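PDB 4HVM: TlmII from Streptoalloteichus hindustanus, which takes part in tallysomycin biosynthesis as a condensation-family protein of the nonribosomal peptide synthetase type and may bind phosphopantetheine. Local coordinates for residues P350-H362 against T409-V421. Sequence-based numbering, arbitrary orientation.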
loop_
_atom_site.group_PDB
_atom_site.type_symbol
_atom_site.label_atom_id
_atom_site.label_comp_id
_atom_site.label_asym_id
_atom_site.label_seq_id
_atom_site.Cartn_x
_atom_site.Cartn_y
_atom_site.Cartn_z
ATOM N N PRO A 350 -18.937 -11.212 -5.978
ATOM C CA PRO A 350 -18.275 -10.075 -6.625
ATOM C C PRO A 350 -19.263 -8.949 -6.909
ATOM O O PRO A 350 -20.420 -9.222 -7.236
ATOM C CB PRO A 350 -17.761 -10.673 -7.937
ATOM C CG PRO A 350 -17.615 -12.126 -7.658
ATOM C CD PRO A 350 -18.732 -12.468 -6.720
ATOM N N PRO A 351 -18.814 -7.691 -6.783
ATOM C CA PRO A 351 -17.449 -7.320 -6.395
ATOM C C PRO A 351 -17.265 -7.146 -4.885
ATOM O O PRO A 351 -16.207 -6.686 -4.456
ATOM C CB PRO A 351 -17.261 -5.974 -7.090
ATOM C CG PRO A 351 -18.627 -5.368 -7.056
ATOM C CD PRO A 351 -19.605 -6.514 -7.186
ATOM N N ARG A 352 -18.276 -7.502 -4.098
ATOM C CA ARG A 352 -18.195 -7.388 -2.641
ATOM C C ARG A 352 -17.389 -8.538 -2.031
ATOM O O ARG A 352 -17.905 -9.296 -1.209
ATOM C CB ARG A 352 -19.598 -7.383 -2.033
ATOM C CG ARG A 352 -20.526 -6.323 -2.587
ATOM C CD ARG A 352 -20.241 -4.957 -1.986
ATOM N NE ARG A 352 -21.244 -3.977 -2.395
ATOM C CZ ARG A 352 -21.162 -3.239 -3.498
ATOM N NH1 ARG A 352 -20.118 -3.363 -4.308
ATOM N NH2 ARG A 352 -22.125 -2.376 -3.791
ATOM N N VAL A 353 -16.124 -8.658 -2.424
ATOM C CA VAL A 353 -15.289 -9.785 -2.007
ATOM C C VAL A 353 -14.703 -9.624 -0.604
ATOM O O VAL A 353 -14.203 -10.587 -0.022
ATOM C CB VAL A 353 -14.142 -10.041 -3.004
ATOM C CG1 VAL A 353 -14.693 -10.448 -4.360
ATOM C CG2 VAL A 353 -13.259 -8.807 -3.128
ATOM N N ALA A 354 -14.764 -8.410 -0.067
ATOM C CA ALA A 354 -14.183 -8.129 1.243
ATOM C C ALA A 354 -15.247 -7.892 2.311
ATOM O O ALA A 354 -14.948 -7.374 3.384
ATOM C CB ALA A 354 -13.242 -6.934 1.159
ATOM N N ALA A 355 -16.483 -8.281 2.017
ATOM C CA ALA A 355 -17.604 -8.052 2.925
ATOM C C ALA A 355 -17.417 -8.735 4.277
ATOM O O ALA A 355 -17.922 -8.261 5.295
ATOM C CB ALA A 355 -18.902 -8.505 2.283
ATOM N N ARG A 356 -16.688 -9.848 4.281
ATOM C CA ARG A 356 -16.491 -10.634 5.497
ATOM C C ARG A 356 -15.202 -10.253 6.221
ATOM O O ARG A 356 -14.905 -10.774 7.296
ATOM C CB ARG A 356 -16.498 -12.128 5.176
ATOM C CG ARG A 356 -17.746 -12.595 4.439
ATOM C CD ARG A 356 -18.983 -12.600 5.330
ATOM N NE ARG A 356 -19.192 -13.910 5.943
ATOM C CZ ARG A 356 -19.930 -14.882 5.414
ATOM N NH1 ARG A 356 -20.554 -14.701 4.257
ATOM N NH2 ARG A 356 -20.048 -16.041 6.048
ATOM N N TRP A 357 -14.435 -9.352 5.616
ATOM C CA TRP A 357 -13.277 -8.751 6.275
ATOM C C TRP A 357 -13.183 -7.275 5.898
ATOM O O TRP A 357 -12.180 -6.818 5.354
ATOM C CB TRP A 357 -11.977 -9.501 5.942
ATOM C CG TRP A 357 -11.747 -9.785 4.479
ATOM C CD1 TRP A 357 -11.257 -8.921 3.541
ATOM C CD2 TRP A 357 -11.969 -11.027 3.798
ATOM N NE1 TRP A 357 -11.176 -9.542 2.319
ATOM C CE2 TRP A 357 -11.606 -10.835 2.450
ATOM C CE3 TRP A 357 -12.445 -12.279 4.197
ATOM C CZ2 TRP A 357 -11.706 -11.850 1.499
ATOM C CZ3 TRP A 357 -12.543 -13.285 3.251
ATOM C CH2 TRP A 357 -12.175 -13.064 1.920
ATOM N N ASP A 358 -14.243 -6.535 6.218
ATOM C CA ASP A 358 -14.431 -5.170 5.726
ATOM C C ASP A 358 -13.681 -4.087 6.504
ATOM O O ASP A 358 -14.050 -2.912 6.456
ATOM C CB ASP A 358 -15.924 -4.830 5.670
ATOM C CG ASP A 358 -16.587 -4.916 7.028
ATOM O OD1 ASP A 358 -15.976 -5.514 7.938
ATOM O OD2 ASP A 358 -17.712 -4.394 7.187
ATOM N N VAL A 359 -12.631 -4.477 7.215
ATOM C CA VAL A 359 -11.766 -3.506 7.871
ATOM C C VAL A 359 -10.347 -3.637 7.339
ATOM O O VAL A 359 -9.717 -4.686 7.475
ATOM C CB VAL A 359 -11.753 -3.691 9.398
ATOM C CG1 VAL A 359 -10.821 -2.677 10.040
ATOM C CG2 VAL A 359 -13.162 -3.564 9.960
ATOM N N ALA A 360 -9.847 -2.571 6.724
ATOM C CA ALA A 360 -8.514 -2.593 6.136
ATOM C C ALA A 360 -7.562 -1.658 6.867
ATOM O O ALA A 360 -7.853 -0.478 7.045
ATOM C CB ALA A 360 -8.577 -2.233 4.659
ATOM N N VAL A 361 -6.425 -2.200 7.292
ATOM C CA VAL A 361 -5.374 -1.408 7.915
ATOM C C VAL A 361 -4.119 -1.504 7.065
ATOM O O VAL A 361 -3.663 -2.601 6.754
ATOM C CB VAL A 361 -5.059 -1.909 9.327
ATOM C CG1 VAL A 361 -3.967 -1.062 9.954
ATOM C CG2 VAL A 361 -6.316 -1.886 10.181
ATOM N N HIS A 362 -3.563 -0.359 6.685
ATOM C CA HIS A 362 -2.435 -0.344 5.759
ATOM C C HIS A 362 -1.084 -0.129 6.444
ATOM O O HIS A 362 -1.006 -0.027 7.671
ATOM C CB HIS A 362 -2.669 0.693 4.658
ATOM C CG HIS A 362 -3.953 0.493 3.913
ATOM N ND1 HIS A 362 -4.153 -0.557 3.042
ATOM C CD2 HIS A 362 -5.108 1.203 3.917
ATOM C CE1 HIS A 362 -5.373 -0.484 2.539
ATOM N NE2 HIS A 362 -5.973 0.574 3.054
ATOM N N THR A 409 -19.774 2.050 -13.138
ATOM C CA THR A 409 -19.564 0.655 -12.776
ATOM C C THR A 409 -19.104 0.536 -11.328
ATOM O O THR A 409 -18.051 1.052 -10.951
ATOM C CB THR A 409 -18.543 -0.028 -13.702
ATOM O OG1 THR A 409 -18.962 0.113 -15.066
ATOM C CG2 THR A 409 -18.422 -1.508 -13.364
ATOM N N ASP A 410 -19.909 -0.150 -10.523
ATOM C CA ASP A 410 -19.616 -0.345 -9.109
ATOM C C ASP A 410 -18.572 -1.443 -8.905
ATOM O O ASP A 410 -18.826 -2.614 -9.186
ATOM C CB ASP A 410 -20.905 -0.687 -8.355
ATOM C CG ASP A 410 -20.708 -0.760 -6.852
ATOM O OD1 ASP A 410 -19.719 -0.190 -6.341
ATOM O OD2 ASP A 410 -21.558 -1.385 -6.183
ATOM N N THR A 411 -17.398 -1.056 -8.416
ATOM C CA THR A 411 -16.320 -2.009 -8.170
ATOM C C THR A 411 -15.831 -1.955 -6.723
ATOM O O THR A 411 -14.709 -2.365 -6.426
ATOM C CB THR A 411 -15.122 -1.780 -9.117
ATOM O OG1 THR A 411 -14.518 -0.510 -8.836
ATOM C CG2 THR A 411 -15.569 -1.830 -10.576
ATOM N N TRP A 412 -16.674 -1.447 -5.831
ATOM C CA TRP A 412 -16.341 -1.353 -4.412
ATOM C C TRP A 412 -16.292 -2.745 -3.782
ATOM O O TRP A 412 -17.226 -3.529 -3.942
ATOM C CB TRP A 412 -17.366 -0.460 -3.706
ATOM C CG TRP A 412 -17.249 -0.423 -2.216
ATOM C CD1 TRP A 412 -16.134 -0.141 -1.487
ATOM C CD2 TRP A 412 -18.302 -0.648 -1.270
ATOM N NE1 TRP A 412 -16.422 -0.191 -0.143
ATOM C CE2 TRP A 412 -17.748 -0.500 0.016
ATOM C CE3 TRP A 412 -19.658 -0.969 -1.387
ATOM C CZ2 TRP A 412 -18.501 -0.662 1.178
ATOM C CZ3 TRP A 412 -20.405 -1.129 -0.233
ATOM C CH2 TRP A 412 -19.825 -0.976 1.033
ATOM N N ASP A 413 -15.209 -3.051 -3.070
ATOM C CA ASP A 413 -15.002 -4.406 -2.550
ATOM C C ASP A 413 -15.777 -4.713 -1.270
ATOM O O ASP A 413 -15.844 -5.864 -0.843
ATOM C CB ASP A 413 -13.508 -4.729 -2.371
ATOM C CG ASP A 413 -12.818 -3.835 -1.344
ATOM O OD1 ASP A 413 -13.498 -3.024 -0.682
ATOM O OD2 ASP A 413 -11.582 -3.958 -1.195
ATOM N N GLY A 414 -16.351 -3.683 -0.658
ATOM C CA GLY A 414 -17.162 -3.873 0.529
ATOM C C GLY A 414 -16.510 -3.389 1.809
ATOM O O GLY A 414 -17.120 -3.448 2.878
ATOM N N THR A 415 -15.271 -2.916 1.709
ATOM C CA THR A 415 -14.567 -2.391 2.873
ATOM C C THR A 415 -15.260 -1.135 3.387
ATOM O O THR A 415 -15.471 -0.181 2.639
ATOM C CB THR A 415 -13.095 -2.076 2.556
ATOM O OG1 THR A 415 -12.456 -3.252 2.040
ATOM C CG2 THR A 415 -12.362 -1.617 3.813
ATOM N N THR A 416 -15.627 -1.149 4.665
ATOM C CA THR A 416 -16.354 -0.032 5.260
ATOM C C THR A 416 -15.464 0.856 6.120
ATOM O O THR A 416 -15.736 2.044 6.281
ATOM C CB THR A 416 -17.554 -0.511 6.097
ATOM O OG1 THR A 416 -17.108 -1.426 7.107
ATOM C CG2 THR A 416 -18.580 -1.190 5.204
ATOM N N THR A 417 -14.408 0.279 6.679
ATOM C CA THR A 417 -13.452 1.046 7.466
ATOM C C THR A 417 -12.050 0.880 6.892
ATOM O O THR A 417 -11.460 -0.199 6.965
ATOM C CB THR A 417 -13.462 0.621 8.948
ATOM O OG1 THR A 417 -14.771 0.818 9.497
ATOM C CG2 THR A 417 -12.453 1.435 9.747
ATOM N N ASP A 418 -11.527 1.956 6.312
ATOM C CA ASP A 418 -10.196 1.940 5.719
ATOM C C ASP A 418 -9.264 2.869 6.492
ATOM O O ASP A 418 -9.542 4.057 6.643
ATOM C CB ASP A 418 -10.265 2.364 4.253
ATOM C CG ASP A 418 -9.022 1.981 3.477
ATOM O OD1 ASP A 418 -7.991 2.672 3.624
ATOM O OD2 ASP A 418 -9.082 0.989 2.721
ATOM N N LEU A 419 -8.153 2.327 6.976
ATOM C CA LEU A 419 -7.258 3.095 7.833
ATOM C C LEU A 419 -5.822 3.069 7.313
ATOM O O LEU A 419 -5.226 2.004 7.162
ATOM C CB LEU A 419 -7.330 2.560 9.267
ATOM C CG LEU A 419 -6.911 3.480 10.412
ATOM C CD1 LEU A 419 -7.772 3.210 11.637
ATOM C CD2 LEU A 419 -5.439 3.289 10.740
ATOM N N SER A 420 -5.273 4.248 7.038
ATOM C CA SER A 420 -3.917 4.361 6.514
ATOM C C SER A 420 -3.111 5.395 7.296
ATOM O O SER A 420 -3.678 6.321 7.874
ATOM C CB SER A 420 -3.952 4.740 5.034
ATOM O OG SER A 420 -2.642 4.776 4.496
ATOM N N VAL A 421 -1.790 5.236 7.319
ATOM C CA VAL A 421 -0.930 6.155 8.064
ATOM C C VAL A 421 0.174 6.732 7.183
ATOM O O VAL A 421 0.879 5.991 6.502
ATOM C CB VAL A 421 -0.292 5.468 9.287
ATOM C CG1 VAL A 421 0.382 6.497 10.183
ATOM C CG2 VAL A 421 -1.340 4.703 10.071
HETATM O O HOH W 1 -10.765 -5.278 3.750
#
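Arg-352 reaches across to Asp-410 and Trp-412 where segments 350-362 and 409-421 both run as irregular loops. Its NH2 meets OD2 of Asp-410 at 2.7 Å, in the guanidinium plane and on the carboxylate's syn lone pair, forming a salt bridge, while NH1 makes a weak bond to the carbonyl O of Trp-412. Over one face of the guanidinium lies CE3 of Trp-412, 3.4 Å from CZ, with the two planes 55° apart and therefore not stacked. A bend at chi2 (-79°) folds the arginine chain back to this position. Shortened to an alanine, this position is likely to leave the Asp-410 carboxylate without its cationic mate and the CE3 side of Trp-412 less covered.

Farther along, Ala-354 N donates to Asp-413 O at 2.9 Å, and Asp-358 O accepts from both Thr-416 N and Thr-417 N, the latter bond almost straight at 175°. The loops then become the parallel strands 359-361 and 417-421, whose ladder continues through Ala-360 N to Thr-417 O and Leu-419 N to Ala-360 O (2.8 Å). At its end His-362 NE2 points in its ring plane to Asp-418 OD2 at 3.2 Å; Glu-280 takes ND1 on the other side of the imidazole.

Behind this shell, an Asx turn shapes 413-415: Asp-413 OD1 receives both N and OG1 of Thr-415 from the same face of its carboxylate. Trp-412 NE1 is bonded to Thr-415 O, which fixes the indole beside Arg-352. Val-359, Val-361 and Leu-419 pack on helix 241-255.

The contact thus joins two central strands of a six-stranded mixed sheet. With both ring nitrogens of His-362 engaged by carboxylates, the imidazole's rotation is set and its protonated form is likely to be favoured.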